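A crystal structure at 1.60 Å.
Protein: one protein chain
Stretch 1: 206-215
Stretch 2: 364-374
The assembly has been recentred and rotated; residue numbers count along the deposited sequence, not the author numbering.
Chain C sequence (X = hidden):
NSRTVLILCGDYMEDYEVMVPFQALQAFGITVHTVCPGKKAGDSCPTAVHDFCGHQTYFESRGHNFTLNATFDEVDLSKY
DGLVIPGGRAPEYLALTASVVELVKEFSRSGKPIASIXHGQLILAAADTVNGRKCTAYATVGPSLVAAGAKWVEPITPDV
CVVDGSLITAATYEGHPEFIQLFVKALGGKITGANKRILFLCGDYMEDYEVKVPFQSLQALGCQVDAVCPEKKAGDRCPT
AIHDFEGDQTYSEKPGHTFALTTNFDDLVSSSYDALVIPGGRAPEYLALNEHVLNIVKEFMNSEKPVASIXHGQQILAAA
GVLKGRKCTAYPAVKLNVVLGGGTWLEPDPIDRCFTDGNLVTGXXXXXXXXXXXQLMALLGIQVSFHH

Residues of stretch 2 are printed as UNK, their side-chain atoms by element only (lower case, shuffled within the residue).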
# COMPACT_ATOMS: atom_id res chain seq x y z
N MET C 206 -1.54 -3.34 -17.71
CA MET C 206 -0.77 -2.68 -18.74
C MET C 206 -0.28 -1.43 -18.00
O MET C 206 -0.86 -1.07 -16.97
CB MET C 206 -1.67 -2.32 -19.93
CG MET C 206 -2.93 -1.56 -19.56
SD MET C 206 -4.07 -1.45 -20.95
CE MET C 206 -5.62 -1.38 -20.08
N GLU C 207 0.78 -0.79 -18.48
CA GLU C 207 1.31 0.38 -17.79
C GLU C 207 0.35 1.57 -17.86
O GLU C 207 -0.16 1.93 -18.92
CB GLU C 207 2.68 0.77 -18.36
CG GLU C 207 3.68 1.27 -17.30
CD GLU C 207 3.44 2.70 -16.85
OE1 GLU C 207 3.88 3.07 -15.74
OE2 GLU C 207 2.83 3.47 -17.62
N ASP C 208 0.10 2.15 -16.69
CA ASP C 208 -0.80 3.28 -16.46
C ASP C 208 -0.68 4.42 -17.49
O ASP C 208 -1.68 4.84 -18.08
CB ASP C 208 -0.54 3.80 -15.04
CG ASP C 208 -1.32 5.05 -14.69
OD1 ASP C 208 -2.47 4.93 -14.18
OD2 ASP C 208 -0.78 6.15 -14.91
N TYR C 209 0.52 4.94 -17.69
CA TYR C 209 0.72 6.01 -18.66
C TYR C 209 0.61 5.53 -20.10
O TYR C 209 0.03 6.19 -20.95
CB TYR C 209 2.12 6.62 -18.55
CG TYR C 209 2.42 7.54 -17.40
CD1 TYR C 209 1.43 8.31 -16.78
CD2 TYR C 209 3.74 7.74 -17.01
CE1 TYR C 209 1.76 9.25 -15.80
CE2 TYR C 209 4.08 8.67 -16.05
CZ TYR C 209 3.10 9.43 -15.45
OH TYR C 209 3.48 10.35 -14.51
N GLU C 210 1.20 4.36 -20.36
CA GLU C 210 1.25 3.81 -21.71
C GLU C 210 -0.07 3.51 -22.39
O GLU C 210 -0.13 3.40 -23.61
CB GLU C 210 2.18 2.60 -21.71
CG GLU C 210 3.55 3.02 -21.20
CD GLU C 210 4.50 1.87 -21.02
OE1 GLU C 210 5.56 2.10 -20.38
OE2 GLU C 210 4.21 0.76 -21.50
N VAL C 211 -1.14 3.37 -21.61
CA VAL C 211 -2.44 3.16 -22.21
C VAL C 211 -3.15 4.52 -22.29
O VAL C 211 -3.61 4.92 -23.36
CB VAL C 211 -3.33 2.17 -21.41
CG1 VAL C 211 -3.47 2.62 -19.96
CG2 VAL C 211 -4.70 2.06 -22.07
N LYS C 212 -3.19 5.24 -21.18
CA LYS C 212 -3.90 6.51 -21.13
C LYS C 212 -3.35 7.63 -21.99
O LYS C 212 -4.11 8.31 -22.68
CB LYS C 212 -3.98 7.01 -19.68
CG LYS C 212 -5.15 7.98 -19.44
CD LYS C 212 -6.48 7.23 -19.41
CE LYS C 212 -7.62 8.13 -18.93
NZ LYS C 212 -8.92 7.39 -18.81
N VAL C 213 -2.04 7.84 -21.97
CA VAL C 213 -1.46 8.93 -22.75
C VAL C 213 -1.68 8.79 -24.26
O VAL C 213 -2.22 9.70 -24.89
CB VAL C 213 0.04 9.11 -22.44
CG1 VAL C 213 0.62 10.24 -23.29
CG2 VAL C 213 0.22 9.44 -20.96
N PRO C 214 -1.27 7.66 -24.86
CA PRO C 214 -1.49 7.55 -26.31
C PRO C 214 -2.98 7.55 -26.64
O PRO C 214 -3.41 8.17 -27.62
CB PRO C 214 -0.82 6.23 -26.67
CG PRO C 214 0.27 6.10 -25.62
CD PRO C 214 -0.46 6.53 -24.37
N PHE C 215 -3.76 6.87 -25.81
CA PHE C 215 -5.20 6.77 -26.02
C PHE C 215 -5.86 8.14 -26.07
O PHE C 215 -6.57 8.47 -27.02
CB PHE C 215 -5.83 5.91 -24.91
CG PHE C 215 -7.28 5.56 -25.14
CD1 PHE C 215 -8.29 6.33 -24.58
CD2 PHE C 215 -7.62 4.47 -25.93
CE1 PHE C 215 -9.63 6.01 -24.78
CE2 PHE C 215 -8.97 4.14 -26.14
CZ PHE C 215 -9.97 4.91 -25.57
N UNK C 364 10.31 2.62 -26.25
CA UNK C 364 10.93 1.80 -25.22
C UNK C 364 10.27 1.89 -23.85
O UNK C 364 10.24 0.90 -23.11
c UNK C 364 12.40 2.16 -25.10
N UNK C 365 9.77 3.06 -23.50
CA UNK C 365 9.15 3.27 -22.19
C UNK C 365 8.27 4.52 -22.23
O UNK C 365 8.31 5.26 -23.22
c UNK C 365 10.23 3.43 -21.13
N UNK C 366 7.52 4.78 -21.17
CA UNK C 366 6.63 5.94 -21.19
C UNK C 366 7.27 7.31 -21.44
O UNK C 366 6.59 8.22 -21.91
c UNK C 366 6.96 6.84 -17.80
c UNK C 366 7.26 8.20 -18.01
c UNK C 366 5.72 5.99 -19.95
c UNK C 366 8.17 8.31 -15.75
c UNK C 366 7.28 6.26 -16.55
c UNK C 366 7.86 8.92 -16.98
c UNK C 366 7.89 6.98 -15.52
c UNK C 366 6.34 4.69 -17.83
n UNK C 366 6.90 4.95 -16.60
c UNK C 366 6.35 5.82 -18.60
N UNK C 367 8.56 7.49 -21.12
CA UNK C 367 9.13 8.81 -21.38
C UNK C 367 9.12 9.14 -22.88
O UNK C 367 9.22 10.31 -23.27
c UNK C 367 10.40 7.72 -19.70
c UNK C 367 9.47 6.67 -20.29
c UNK C 367 10.55 8.69 -20.84
N UNK C 368 9.00 8.11 -23.71
CA UNK C 368 9.00 8.31 -25.15
C UNK C 368 7.67 8.56 -25.84
O UNK C 368 7.60 8.54 -27.07
N UNK C 369 6.61 8.83 -25.07
CA UNK C 369 5.30 9.06 -25.67
C UNK C 369 5.22 10.20 -26.69
O UNK C 369 4.49 10.09 -27.68
c UNK C 369 4.26 9.27 -24.57
n UNK C 369 3.38 7.97 -22.59
n UNK C 369 3.45 5.94 -23.25
c UNK C 369 3.13 6.72 -22.24
c UNK C 369 3.87 8.00 -23.87
c UNK C 369 3.91 6.71 -24.28
N UNK C 370 5.95 11.31 -26.48
CA UNK C 370 5.87 12.39 -27.46
C UNK C 370 6.26 11.92 -28.86
O UNK C 370 5.52 12.15 -29.82
c UNK C 370 6.70 11.73 -25.28
c UNK C 370 6.68 13.24 -25.41
c UNK C 370 6.84 13.43 -26.90
N UNK C 371 7.41 11.26 -28.97
CA UNK C 371 7.85 10.76 -30.27
C UNK C 371 6.98 9.60 -30.72
O UNK C 371 6.74 9.42 -31.92
c UNK C 371 9.32 10.34 -30.22
c UNK C 371 10.28 11.51 -29.97
o UNK C 371 12.60 12.02 -30.05
c UNK C 371 11.72 11.17 -30.31
o UNK C 371 11.98 10.07 -30.84
N UNK C 372 6.51 8.81 -29.77
CA UNK C 372 5.65 7.66 -30.06
C UNK C 372 4.40 8.15 -30.80
O UNK C 372 4.08 7.68 -31.89
c UNK C 372 4.51 5.66 -28.95
c UNK C 372 4.46 3.35 -29.69
c UNK C 372 5.25 6.96 -28.76
c UNK C 372 5.12 4.57 -29.56
c UNK C 372 3.15 3.22 -29.21
c UNK C 372 2.52 4.31 -28.61
c UNK C 372 3.20 5.52 -28.48
N UNK C 373 3.70 9.09 -30.19
CA UNK C 373 2.49 9.64 -30.78
C UNK C 373 2.80 10.43 -32.04
O UNK C 373 2.09 10.33 -33.04
c UNK C 373 1.75 10.55 -29.77
c UNK C 373 0.53 11.18 -30.43
c UNK C 373 1.33 9.74 -28.55
N UNK C 374 3.87 11.22 -32.00
CA UNK C 374 4.27 12.04 -33.14
C UNK C 374 4.56 11.19 -34.38
O UNK C 374 4.11 11.50 -35.48
c UNK C 374 5.51 12.87 -32.79
o UNK C 374 5.91 13.69 -33.87
O HOH W 1 8.20 2.52 -19.11

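Position 364 carries one side-chain carbon, its CA-to-CB bond pointing away from stretch 1: A364. Position 365 also has a single carbon, directed sideways; its backbone C lies 4.1 Å from E210 OE1. It is A365.

Position 366 has one carbon followed by fused five- and six-membered rings holding eight carbons and one nitrogen, an indole, so it is W366. Its face receives the edge of Y209: the Y209 ring and the six-membered ring of W366 have centroids 4.9 Å apart and planes at 81°, with Y209 CD2 3.4 Å from W366 CD2. E207 OE1 comes within 3.6 Å of W366 CD1, while E210 OE1 lies near the ring plane, 3.7 Å from W366 CD1. A water links the acid to the backbone, donating to E210 OE1 (3.0 Å) and accepting from W366 N (3.1 Å).

At 367, three carbons close a ring onto the backbone N, which identifies P367; it points away. Position 368 has no side-chain atoms and is G368, the N-cap of the helix that starts at 369.

Position 369 shows one carbon and then a five-membered ring of three carbons and two nitrogens, an imidazole: H369. The ring sits as a knob among Y209, E210, V213 and P214. P214 CG stands over one face, 4.2 Å from the ring centroid and 23° off the normal. H369 NE2 is 3.4 Å from E210 CA and has no polar partner in the model, whereas H369 ND1, 3.5 Å from V213 CB, is hydrogen-bonded elsewhere in the structure.

Position 370 repeats the three-carbon ring onto N and is P370, pointing away. At 371, three carbons, the last bearing two oxygens, give E371, out of reach of stretch 1. Position 372 has one carbon and a six-carbon ring without a hydroxyl: F372, whose CD2 lies 4.1 Å from P214 CG, at the ring edge. Position 373 has a carbon carrying two others, V373; its CG2 is 4.2 Å from P214 CA. Position 374, one carbon and one oxygen, is S374, beyond contact.

The two helices cross at -44° with axes 10.4 Å apart at closest approach, and the contact buries 417 Å² in all. No clear direct hydrogen bond spans it; packing of W366 and H369 supplies most of the area from stretch 2. On stretch 1, E207 OE2 caps the helix by accepting from Y209 N at 2.7 Å and, weakly, from E210 N at 3.3 Å, bracing the turn against which both rings pack.

Stretch 2 364-374: AAWPGHPEFVS
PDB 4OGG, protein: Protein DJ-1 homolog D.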